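Local structure of inositol monophosphatase family protein (Staphylococcus aureus, 5I3S) at residues 142-147 / 243-249; 138-142 / 191-195; 126-132 / 214-219; 225-229 / 262-266. The protein probably hydrolyses the phosphate ester of inositol monophosphate or a related phosphorylated substrate, as a phosphatase of the inositol monophosphatase family with the sugar phosphatase fold. Residues are numbered along the deposited sequence.

Interaction 1 of 4, residues 142-147 / 243-249; sequences LNDSNL and NRGLHQE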
loop_
_atom_site.group_PDB
_atom_site.type_symbol
_atom_site.label_atom_id
_atom_site.label_comp_id
_atom_site.label_asym_id
_atom_site.label_seq_id
_atom_site.Cartn_x
_atom_site.Cartn_y
_atom_site.Cartn_z
ATOM N N LEU A 142 16.361 -13.871 0.018
ATOM C CA LEU A 142 14.990 -14.251 -0.139
ATOM C C LEU A 142 14.917 -15.760 -0.164
ATOM O O LEU A 142 15.859 -16.424 -0.551
ATOM C CB LEU A 142 14.460 -13.669 -1.460
ATOM C CG LEU A 142 14.467 -12.122 -1.558
ATOM C CD1 LEU A 142 13.831 -11.689 -2.854
ATOM C CD2 LEU A 142 13.718 -11.512 -0.377
ATOM N N ASN A 143 13.772 -16.279 0.259
ATOM C CA ASN A 143 13.440 -17.713 0.157
ATOM C C ASN A 143 12.342 -17.853 -0.884
ATOM O O ASN A 143 11.533 -16.932 -1.115
ATOM C CB ASN A 143 12.914 -18.229 1.489
ATOM C CG ASN A 143 14.000 -18.282 2.570
ATOM O OD1 ASN A 143 15.128 -18.733 2.307
ATOM N ND2 ASN A 143 13.664 -17.848 3.788
ATOM N N ASP A 144 12.327 -19.012 -1.517
ATOM C CA ASP A 144 11.256 -19.388 -2.412
ATOM C C ASP A 144 9.872 -19.430 -1.726
ATOM O O ASP A 144 9.742 -19.816 -0.565
ATOM C CB ASP A 144 11.576 -20.750 -3.064
ATOM C CG ASP A 144 12.710 -20.653 -4.145
ATOM O OD1 ASP A 144 13.144 -19.525 -4.523
ATOM O OD2 ASP A 144 13.153 -21.721 -4.625
ATOM N N SER A 145 8.842 -19.028 -2.475
ATOM C CA SER A 145 7.456 -19.224 -2.071
ATOM C C SER A 145 6.693 -19.813 -3.244
ATOM O O SER A 145 7.084 -19.645 -4.418
ATOM C CB SER A 145 6.829 -17.863 -1.634
ATOM O OG SER A 145 6.737 -16.963 -2.738
ATOM N N ASN A 146 5.595 -20.490 -2.929
ATOM C CA ASN A 146 4.566 -20.772 -3.948
ATOM C C ASN A 146 3.586 -19.602 -4.106
ATOM O O ASN A 146 3.300 -18.877 -3.123
ATOM C CB ASN A 146 3.831 -22.079 -3.602
ATOM C CG ASN A 146 4.812 -23.250 -3.472
ATOM O OD1 ASN A 146 5.516 -23.567 -4.416
ATOM N ND2 ASN A 146 4.901 -23.847 -2.273
ATOM N N LEU A 147 3.050 -19.435 -5.315
ATOM C CA LEU A 147 2.108 -18.342 -5.599
ATOM C C LEU A 147 0.896 -18.379 -4.655
ATOM O O LEU A 147 0.456 -17.317 -4.123
ATOM C CB LEU A 147 1.628 -18.356 -7.066
ATOM C CG LEU A 147 0.675 -17.205 -7.425
ATOM C CD1 LEU A 147 1.295 -15.822 -7.260
ATOM C CD2 LEU A 147 0.238 -17.356 -8.850
ATOM N N ASN A 243 10.842 -13.475 -5.577
ATOM C CA ASN A 243 11.725 -14.558 -5.168
ATOM C C ASN A 243 11.805 -15.561 -6.325
ATOM O O ASN A 243 10.898 -15.646 -7.153
ATOM C CB ASN A 243 11.305 -15.168 -3.814
ATOM C CG ASN A 243 10.009 -15.994 -3.842
ATOM O OD1 ASN A 243 9.926 -17.071 -4.450
ATOM N ND2 ASN A 243 9.031 -15.561 -3.070
ATOM N N ARG A 244 12.946 -16.217 -6.442
ATOM C CA ARG A 244 13.246 -17.178 -7.512
ATOM C C ARG A 244 12.132 -18.095 -7.799
ATOM O O ARG A 244 11.624 -18.130 -8.920
ATOM C CB ARG A 244 14.503 -17.971 -7.190
ATOM C CG ARG A 244 15.717 -17.157 -7.563
ATOM C CD ARG A 244 17.051 -17.627 -6.999
ATOM N NE ARG A 244 18.021 -16.622 -7.429
ATOM C CZ ARG A 244 18.529 -16.498 -8.665
ATOM N NH1 ARG A 244 18.247 -17.375 -9.625
ATOM N NH2 ARG A 244 19.361 -15.490 -8.942
ATOM N N GLY A 245 11.686 -18.766 -6.757
ATOM C CA GLY A 245 10.682 -19.794 -6.905
ATOM C C GLY A 245 9.408 -19.283 -7.568
ATOM O O GLY A 245 8.850 -19.870 -8.489
ATOM N N LEU A 246 8.897 -18.175 -7.111
ATOM C CA LEU A 246 7.643 -17.889 -7.654
ATOM C C LEU A 246 7.687 -16.954 -8.840
ATOM O O LEU A 246 6.696 -16.848 -9.570
ATOM C CB LEU A 246 6.745 -17.441 -6.586
ATOM C CG LEU A 246 6.274 -16.067 -6.750
ATOM C CD1 LEU A 246 4.933 -16.119 -6.062
ATOM C CD2 LEU A 246 7.410 -15.191 -6.202
ATOM N N HIS A 247 8.824 -16.292 -9.037
ATOM C CA HIS A 247 9.100 -15.759 -10.336
ATOM C C HIS A 247 8.989 -16.853 -11.410
ATOM O O HIS A 247 8.270 -16.666 -12.392
ATOM C CB HIS A 247 10.474 -15.133 -10.383
ATOM C CG HIS A 247 10.750 -14.422 -11.664
ATOM N ND1 HIS A 247 11.070 -15.088 -12.830
ATOM C CD2 HIS A 247 10.734 -13.111 -11.971
ATOM C CE1 HIS A 247 11.267 -14.220 -13.799
ATOM N NE2 HIS A 247 11.064 -13.011 -13.304
ATOM N N GLN A 248 9.644 -17.995 -11.213
ATOM C CA GLN A 248 9.582 -19.085 -12.212
ATOM C C GLN A 248 8.181 -19.697 -12.360
ATOM O O GLN A 248 7.789 -19.988 -13.470
ATOM C CB GLN A 248 10.738 -20.153 -12.035
ATOM C CG GLN A 248 10.712 -21.143 -10.855
ATOM C CD GLN A 248 12.104 -21.690 -10.415
ATOM O OE1 GLN A 248 12.249 -22.326 -9.340
ATOM N NE2 GLN A 248 13.128 -21.424 -11.221
ATOM N N GLU A 249 7.407 -19.827 -11.271
ATOM C CA GLU A 249 5.981 -20.259 -11.364
ATOM C C GLU A 249 5.068 -19.249 -12.098
ATOM O O GLU A 249 4.212 -19.644 -12.908
ATOM C CB GLU A 249 5.421 -20.520 -9.953
ATOM C CG GLU A 249 3.983 -21.075 -9.853
ATOM C CD GLU A 249 3.512 -21.184 -8.438
ATOM O OE1 GLU A 249 4.264 -20.820 -7.475
ATOM O OE2 GLU A 249 2.329 -21.578 -8.252
#
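This is a polar contact between an extended loop and the capped start of a helix, in the part of the sugar phosphatase fold built on the five-stranded mixed sheet. Residues 142-147 belong to the loop leading from strand 137-138 to strand 151-153, and run across the N-terminal end of helix 244-255. Asn243 is the N-cap. Asn243 OD1 accepts from Leu246 N at 3.1 Å, the capping bond, and from Ser145 N of the loop at 3.0 Å, while Asn243 ND2 donates to Ser145 OG at 2.7 Å, almost straight. Ser145 OG is bonded to Ser150 as well. Asp144 OD1 takes the amide Gly245 N at 2.8 Å; a CB on Gly245 would collide with that carboxylate. One turn on, Glu249 reaches back so that its OE1 accepts from Leu147 N at 2.8 Å. One apolar side-chain pair joins in: Leu147 CD1 lies 3.8 Å from Leu246 CD1, and Leu147 also packs on Ile171 of helix 164-174. Of the four bonds joining the segments, three pair a backbone amide with a side chain: side-chain oxygens take up Ser145 N and Leu147 N of the irregular loop and Gly245 N of the first helical turn.

Interaction 2 of 4, residues 138-142 / 191-195; sequences PLKPL and VATGN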
loop_
_atom_site.group_PDB
_atom_site.type_symbol
_atom_site.label_atom_id
_atom_site.label_comp_id
_atom_site.label_asym_id
_atom_site.label_seq_id
_atom_site.Cartn_x
_atom_site.Cartn_y
_atom_site.Cartn_z
ATOM N N PRO A 138 21.629 -5.096 7.294
ATOM C CA PRO A 138 21.699 -5.854 6.061
ATOM C C PRO A 138 20.360 -6.556 5.839
ATOM O O PRO A 138 19.724 -6.923 6.795
ATOM C CB PRO A 138 22.868 -6.841 6.316
ATOM C CG PRO A 138 22.927 -7.015 7.803
ATOM C CD PRO A 138 22.416 -5.715 8.390
ATOM N N LEU A 139 19.930 -6.683 4.593
ATOM C CA LEU A 139 18.757 -7.484 4.245
ATOM C C LEU A 139 19.189 -8.922 4.040
ATOM O O LEU A 139 20.273 -9.154 3.536
ATOM C CB LEU A 139 18.155 -6.966 2.952
ATOM C CG LEU A 139 17.648 -5.530 2.996
ATOM C CD1 LEU A 139 17.015 -5.223 1.665
ATOM C CD2 LEU A 139 16.623 -5.366 4.115
ATOM N N LYS A 140 18.337 -9.857 4.446
ATOM C CA LYS A 140 18.521 -11.308 4.261
ATOM C C LYS A 140 18.163 -11.727 2.829
ATOM O O LYS A 140 17.231 -11.142 2.241
ATOM C CB LYS A 140 17.597 -12.143 5.175
ATOM C CG LYS A 140 17.628 -11.843 6.669
ATOM C CD LYS A 140 18.968 -12.168 7.302
ATOM C CE LYS A 140 19.409 -11.098 8.297
ATOM N NZ LYS A 140 20.898 -11.037 8.340
ATOM N N PRO A 141 18.859 -12.772 2.302
ATOM C CA PRO A 141 18.401 -13.420 1.091
ATOM C C PRO A 141 16.954 -13.840 1.193
ATOM O O PRO A 141 16.372 -14.062 2.301
ATOM C CB PRO A 141 19.320 -14.639 0.955
ATOM C CG PRO A 141 20.587 -14.213 1.613
ATOM C CD PRO A 141 20.109 -13.397 2.794
ATOM N N LEU A 142 16.361 -13.871 0.018
ATOM C CA LEU A 142 14.990 -14.251 -0.139
ATOM C C LEU A 142 14.917 -15.760 -0.164
ATOM O O LEU A 142 15.859 -16.424 -0.551
ATOM C CB LEU A 142 14.460 -13.669 -1.460
ATOM C CG LEU A 142 14.467 -12.122 -1.558
ATOM C CD1 LEU A 142 13.831 -11.689 -2.854
ATOM C CD2 LEU A 142 13.718 -11.512 -0.377
ATOM N N VAL A 191 9.822 -6.215 -2.558
ATOM C CA VAL A 191 10.246 -7.594 -2.874
ATOM C C VAL A 191 11.606 -7.906 -2.224
ATOM O O VAL A 191 11.781 -8.951 -1.605
ATOM C CB VAL A 191 10.178 -7.900 -4.383
ATOM C CG1 VAL A 191 10.452 -9.383 -4.673
ATOM C CG2 VAL A 191 8.780 -7.592 -4.914
ATOM N N ALA A 192 12.560 -7.007 -2.361
ATOM C CA ALA A 192 13.849 -7.219 -1.735
ATOM C C ALA A 192 13.775 -7.436 -0.218
ATOM O O ALA A 192 14.555 -8.232 0.281
ATOM C CB ALA A 192 14.817 -6.092 -2.046
ATOM N N THR A 193 12.870 -6.748 0.490
ATOM C CA THR A 193 12.724 -6.912 1.940
ATOM C C THR A 193 11.841 -8.064 2.345
ATOM O O THR A 193 11.752 -8.356 3.527
ATOM C CB THR A 193 12.137 -5.643 2.632
ATOM O OG1 THR A 193 10.862 -5.319 2.066
ATOM C CG2 THR A 193 13.088 -4.428 2.472
ATOM N N GLY A 194 11.147 -8.696 1.406
ATOM C CA GLY A 194 10.214 -9.769 1.739
ATOM C C GLY A 194 8.813 -9.334 2.100
ATOM O O GLY A 194 7.999 -10.175 2.451
ATOM N N ASN A 195 8.502 -8.035 1.985
ATOM C CA ASN A 195 7.149 -7.551 2.229
ATOM C C ASN A 195 6.133 -7.944 1.144
ATOM O O ASN A 195 4.927 -8.038 1.422
ATOM C CB ASN A 195 7.140 -6.028 2.456
ATOM C CG ASN A 195 7.325 -5.666 3.922
ATOM O OD1 ASN A 195 7.782 -6.501 4.755
ATOM N ND2 ASN A 195 6.965 -4.424 4.271
HETATM O O HOH W 1 14.918 -9.617 2.421
#
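The loop backbone of residues 138-142 runs extended past the C-terminal end of helix 184-193, with CA atoms no nearer than the 6.5 Å between Leu139 and Thr193. That end is a Schellman motif: Gly194 turns to positive phi (86°), and Gly194 N bonds back to Val191 O at 3.1 Å. A side chain there would be jammed against the preceding carbonyl oxygen. In the sugar phosphatase fold, this places the chain leaving edge strand 137-138 of the seven-stranded sheet over the helix terminus. Two leucines fill the gap. Leu139 sets CD2 4.0 Å from Thr193 CG2 and CD1 4.4 Å from Ala192 CB; Leu142 brings CD2 to 3.4 Å from both Val191 O and Ala192 O, covering carbonyls of the last turn. Val219 packs against Leu139, Leu142 and Ala192. Just beyond the helix, Asn195 bonds to Gln94 and Glu96 of the second subunit. The polar link between the segments is one water, which donates to Lys140 O at 2.8 Å and to Ala192 O at 2.6 Å.

Interaction 3 of 4, residues 126-132 / 214-219; sequences AKVGEGA and VILYEV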
loop_
_atom_site.group_PDB
_atom_site.type_symbol
_atom_site.label_atom_id
_atom_site.label_comp_id
_atom_site.label_asym_id
_atom_site.label_seq_id
_atom_site.Cartn_x
_atom_site.Cartn_y
_atom_site.Cartn_z
ATOM N N ALA A 126 22.773 -0.740 -1.971
ATOM C CA ALA A 126 23.469 -1.976 -2.367
ATOM C C ALA A 126 24.548 -1.612 -3.369
ATOM O O ALA A 126 24.309 -0.810 -4.280
ATOM C CB ALA A 126 22.496 -2.942 -2.999
ATOM N N LYS A 127 25.748 -2.115 -3.171
ATOM C CA LYS A 127 26.778 -2.012 -4.201
ATOM C C LYS A 127 26.805 -3.386 -4.761
ATOM O O LYS A 127 26.734 -4.327 -3.984
ATOM C CB LYS A 127 28.128 -1.589 -3.609
ATOM C CG LYS A 127 29.306 -1.700 -4.571
ATOM C CD LYS A 127 30.575 -1.049 -4.027
ATOM C CE LYS A 127 31.870 -1.570 -4.686
ATOM N NZ LYS A 127 31.763 -2.087 -6.085
ATOM N N VAL A 128 26.837 -3.531 -6.087
ATOM C CA VAL A 128 26.857 -4.889 -6.695
ATOM C C VAL A 128 27.969 -5.732 -6.024
ATOM O O VAL A 128 29.090 -5.254 -5.861
ATOM C CB VAL A 128 26.980 -4.879 -8.256
ATOM C CG1 VAL A 128 28.354 -4.414 -8.675
ATOM C CG2 VAL A 128 26.743 -6.269 -8.840
ATOM N N GLY A 129 27.649 -6.956 -5.605
ATOM C CA GLY A 129 28.620 -7.841 -4.915
ATOM C C GLY A 129 28.745 -7.739 -3.387
ATOM O O GLY A 129 29.264 -8.651 -2.754
ATOM N N GLU A 130 28.250 -6.648 -2.789
ATOM C CA GLU A 130 28.475 -6.360 -1.354
ATOM C C GLU A 130 27.257 -6.398 -0.430
ATOM O O GLU A 130 27.358 -5.948 0.722
ATOM C CB GLU A 130 29.155 -5.014 -1.183
ATOM C CG GLU A 130 30.309 -4.792 -2.133
ATOM C CD GLU A 130 31.516 -4.192 -1.470
ATOM O OE1 GLU A 130 31.382 -3.557 -0.392
ATOM O OE2 GLU A 130 32.607 -4.348 -2.048
ATOM N N GLY A 131 26.134 -6.945 -0.901
ATOM C CA GLY A 131 24.903 -7.028 -0.088
ATOM C C GLY A 131 24.061 -5.763 -0.142
ATOM O O GLY A 131 24.507 -4.702 -0.584
ATOM N N ALA A 132 22.849 -5.906 0.361
ATOM C CA ALA A 132 21.832 -4.894 0.321
ATOM C C ALA A 132 21.461 -4.515 1.733
ATOM O O ALA A 132 21.417 -5.359 2.633
ATOM C CB ALA A 132 20.588 -5.421 -0.410
ATOM N N VAL A 214 19.239 -3.377 -8.313
ATOM C CA VAL A 214 20.556 -3.734 -7.739
ATOM C C VAL A 214 20.357 -4.322 -6.352
ATOM O O VAL A 214 20.983 -5.342 -5.991
ATOM C CB VAL A 214 21.515 -2.504 -7.706
ATOM C CG1 VAL A 214 22.883 -2.847 -7.107
ATOM C CG2 VAL A 214 21.687 -1.921 -9.111
ATOM N N ILE A 215 19.439 -3.713 -5.599
ATOM C CA ILE A 215 19.072 -4.157 -4.240
ATOM C C ILE A 215 18.419 -5.556 -4.291
ATOM O O ILE A 215 18.801 -6.498 -3.573
ATOM C CB ILE A 215 18.168 -3.072 -3.548
ATOM C CG1 ILE A 215 18.970 -1.769 -3.325
ATOM C CG2 ILE A 215 17.630 -3.564 -2.219
ATOM C CD1 ILE A 215 18.173 -0.491 -3.251
ATOM N N LEU A 216 17.454 -5.702 -5.176
ATOM C CA LEU A 216 16.800 -6.979 -5.406
ATOM C C LEU A 216 17.799 -8.069 -5.685
ATOM O O LEU A 216 17.730 -9.126 -5.113
ATOM C CB LEU A 216 15.854 -6.849 -6.640
ATOM C CG LEU A 216 14.670 -7.777 -6.899
ATOM C CD1 LEU A 216 14.660 -8.380 -8.289
ATOM C CD2 LEU A 216 14.451 -8.826 -5.825
ATOM N N TYR A 217 18.730 -7.818 -6.586
ATOM C CA TYR A 217 19.649 -8.859 -7.003
ATOM C C TYR A 217 20.629 -9.270 -5.836
ATOM O O TYR A 217 20.913 -10.468 -5.666
ATOM C CB TYR A 217 20.356 -8.482 -8.313
ATOM C CG TYR A 217 19.531 -8.647 -9.627
ATOM C CD1 TYR A 217 18.522 -9.637 -9.803
ATOM C CD2 TYR A 217 19.847 -7.870 -10.727
ATOM N N GLU A 218 21.041 -8.321 -4.987
ATOM C CA GLU A 218 21.826 -8.666 -3.790
ATOM C C GLU A 218 21.147 -9.588 -2.795
ATOM O O GLU A 218 21.853 -10.358 -2.153
ATOM C CB GLU A 218 22.350 -7.447 -3.078
ATOM C CG GLU A 218 23.367 -6.714 -3.907
ATOM C CD GLU A 218 24.611 -7.570 -4.236
ATOM O OE1 GLU A 218 25.280 -8.072 -3.290
ATOM O OE2 GLU A 218 24.929 -7.702 -5.439
ATOM N N VAL A 219 19.813 -9.611 -2.721
ATOM C CA VAL A 219 19.147 -10.636 -1.887
ATOM C C VAL A 219 18.683 -11.872 -2.675
ATOM O O VAL A 219 17.778 -12.615 -2.224
ATOM C CB VAL A 219 17.977 -10.071 -1.042
ATOM C CG1 VAL A 219 18.489 -9.021 -0.053
ATOM C CG2 VAL A 219 16.868 -9.502 -1.912
#
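Two alanines form the apolar centre, small enough to let helix 206-218 come close to the sheet. Ala126 CB sits 3.7 Å from Ile215 CG1 and 4.1 Å from Val214 CG1; Ala132 CB is 3.9 Å from Ile215 CG2 and 4.2 Å from Val219 CG1. The backbones follow suit, with CA atoms 5.3 Å apart between Ala126 and Ile215 and 5.1 Å between Gly131 and Glu218. Further out, the methylene groups of Glu218 continue the packing, its CB lying 3.8 Å from Ala132 CB and its CG 4.0 Å from Ala126 CB. The carboxylate then opens onto the turn: Glu218 OE2 accepts from Gly129 N at 2.8 Å and Glu218 OE1 from Gly131 N at 2.8 Å. Both glycines have positive phi, and a CB on either would run into the carbonyl oxygen of the residue before. Gly129 is the third residue of a type II beta turn from Lys127 to Glu130, closed by Glu130 N to Lys127 O at 3.0 Å. That turn joins strands 122-127 and 132-134 in a beta hairpin, and helix 206-218, packed on helix 184-193 through Ile215 and Val219, forms with it a helical layer on the seven-stranded sheet of the layered sugar phosphatase fold.

Interaction 4 of 4, residues 225-229 / 262-266; sequences NLLGE and LIQLH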
loop_
_atom_site.group_PDB
_atom_site.type_symbol
_atom_site.label_atom_id
_atom_site.label_comp_id
_atom_site.label_asym_id
_atom_site.label_seq_id
_atom_site.Cartn_x
_atom_site.Cartn_y
_atom_site.Cartn_z
ATOM N N ASN A 225 11.215 -9.110 -17.743
ATOM C CA ASN A 225 9.996 -8.525 -18.239
ATOM C C ASN A 225 8.981 -9.648 -18.283
ATOM O O ASN A 225 9.267 -10.772 -17.786
ATOM C CB ASN A 225 10.233 -7.816 -19.575
ATOM C CG ASN A 225 10.370 -8.740 -20.755
ATOM O OD1 ASN A 225 10.383 -9.954 -20.666
ATOM N ND2 ASN A 225 10.475 -8.137 -21.893
ATOM N N LEU A 226 7.788 -9.345 -18.829
ATOM C CA LEU A 226 6.699 -10.312 -18.843
ATOM C C LEU A 226 6.906 -11.479 -19.804
ATOM O O LEU A 226 6.201 -12.492 -19.686
ATOM C CB LEU A 226 5.368 -9.639 -19.112
ATOM C CG LEU A 226 4.875 -8.655 -18.015
ATOM C CD1 LEU A 226 3.640 -7.921 -18.503
ATOM C CD2 LEU A 226 4.607 -9.289 -16.657
ATOM N N LEU A 227 7.859 -11.333 -20.741
ATOM C CA LEU A 227 8.234 -12.402 -21.661
ATOM C C LEU A 227 9.444 -13.193 -21.134
ATOM O O LEU A 227 9.997 -13.986 -21.886
ATOM C CB LEU A 227 8.597 -11.799 -23.006
ATOM C CG LEU A 227 7.514 -10.905 -23.582
ATOM C CD1 LEU A 227 7.940 -10.254 -24.906
ATOM C CD2 LEU A 227 6.236 -11.715 -23.746
ATOM N N GLY A 228 9.898 -12.917 -19.905
ATOM C CA GLY A 228 11.102 -13.525 -19.337
ATOM C C GLY A 228 12.443 -12.987 -19.839
ATOM O O GLY A 228 13.464 -13.621 -19.634
ATOM N N GLU A 229 12.439 -11.839 -20.522
ATOM C CA GLU A 229 13.659 -11.279 -21.075
ATOM C C GLU A 229 14.317 -10.411 -20.010
ATOM O O GLU A 229 13.639 -9.812 -19.187
ATOM C CB GLU A 229 13.364 -10.419 -22.323
ATOM C CG GLU A 229 12.483 -11.078 -23.385
ATOM C CD GLU A 229 11.949 -10.119 -24.461
ATOM O OE1 GLU A 229 11.465 -10.589 -25.504
ATOM O OE2 GLU A 229 11.993 -8.897 -24.316
ATOM N N LEU A 262 1.039 -11.683 -25.005
ATOM C CA LEU A 262 1.983 -10.764 -24.365
ATOM C C LEU A 262 2.987 -10.196 -25.374
ATOM O O LEU A 262 3.314 -8.977 -25.307
ATOM C CB LEU A 262 2.747 -11.422 -23.207
ATOM C CG LEU A 262 1.936 -11.710 -21.950
ATOM C CD1 LEU A 262 2.687 -12.698 -21.080
ATOM C CD2 LEU A 262 1.681 -10.436 -21.180
ATOM N N ILE A 263 3.452 -11.021 -26.337
ATOM C CA ILE A 263 4.372 -10.463 -27.388
ATOM C C ILE A 263 3.710 -9.343 -28.160
ATOM O O ILE A 263 4.328 -8.282 -28.409
ATOM C CB ILE A 263 4.909 -11.529 -28.378
ATOM C CG1 ILE A 263 5.927 -12.443 -27.663
ATOM C CG2 ILE A 263 5.543 -10.905 -29.597
ATOM C CD1 ILE A 263 5.873 -13.834 -28.231
ATOM N N GLN A 264 2.451 -9.570 -28.520
ATOM C CA GLN A 264 1.739 -8.596 -29.321
ATOM C C GLN A 264 1.565 -7.283 -28.532
ATOM O O GLN A 264 1.847 -6.233 -29.061
ATOM C CB GLN A 264 0.401 -9.129 -29.815
ATOM C CG GLN A 264 -0.441 -8.042 -30.479
ATOM C CD GLN A 264 -1.408 -8.601 -31.503
ATOM O OE1 GLN A 264 -0.992 -9.228 -32.496
ATOM N NE2 GLN A 264 -2.709 -8.379 -31.279
ATOM N N LEU A 265 1.108 -7.370 -27.276
ATOM C CA LEU A 265 1.039 -6.202 -26.379
ATOM C C LEU A 265 2.356 -5.471 -26.308
ATOM O O LEU A 265 2.444 -4.229 -26.537
ATOM C CB LEU A 265 0.635 -6.618 -24.967
ATOM C CG LEU A 265 -0.811 -7.086 -24.773
ATOM C CD1 LEU A 265 -0.984 -7.375 -23.308
ATOM C CD2 LEU A 265 -1.842 -6.060 -25.247
ATOM N N HIS A 266 3.388 -6.246 -26.032
ATOM C CA HIS A 266 4.737 -5.699 -25.946
ATOM C C HIS A 266 5.145 -4.931 -27.208
ATOM O O HIS A 266 5.655 -3.813 -27.103
ATOM C CB HIS A 266 5.735 -6.836 -25.638
ATOM C CG HIS A 266 7.126 -6.359 -25.430
ATOM N ND1 HIS A 266 7.650 -6.116 -24.176
ATOM C CD2 HIS A 266 8.088 -6.018 -26.318
ATOM C CE1 HIS A 266 8.890 -5.684 -24.307
ATOM N NE2 HIS A 266 9.171 -5.602 -25.594
#
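Asn225 opens the turn that follows strand 222-224, and its side chain organises it. Asn225 OD1 accepts from Leu227 N at 2.9 Å, an Asx turn, and from Glu229 N at 2.8 Å, while Asn225 ND2 donates to Glu229 OE2 at 3.0 Å and to Asn237. Asn225 ND2 also lies 3.8 Å from His266 CE1. Leu226 points at helix 259-270, its CD1 4.2 Å from Leu262 CD2, and both leucines pack on Leu255 of helix 244-255. The turn lies at the edge of the five-stranded sheet of the sugar phosphatase fold, where the chain heads toward strand 237-242. Leu227 makes the largest contribution: CD2 fits against Leu262 CB at 3.5 Å and Ile263 CG1 at 4.0 Å, and CD1 covers one face of the His266 ring, 4.0 Å from its CG. Gly228, with positive phi, completes a type I beta turn from Asn225, Gly228 N bonding to Asn225 O at 3.1 Å, and Glu229 ends with OE2 4.5 Å from His266 CE1.

Interactions 1, 2 and 3 form one continuous patch. Interactions 1 and 2 share Leu142, with centres about 13 Å apart, and interactions 2 and 3 are closer still, about 10 Å between centres. Val219 is one junction, with Leu142 N 2.9 Å from Val219 O; a second probable hydrogen bond, Leu139 N to Ala132 O at 2.8 Å, also joins interactions 2 and 3. The loop after strand 137-138 passes from the seven-stranded sheet to the five-stranded one, meeting the ends of two helices and the start of a third. Interaction 4 stands apart, its centre about 20 Å and its nearest atoms about 5 Å from those of interaction 1, linked through consecutive helices 244-255 and 259-270.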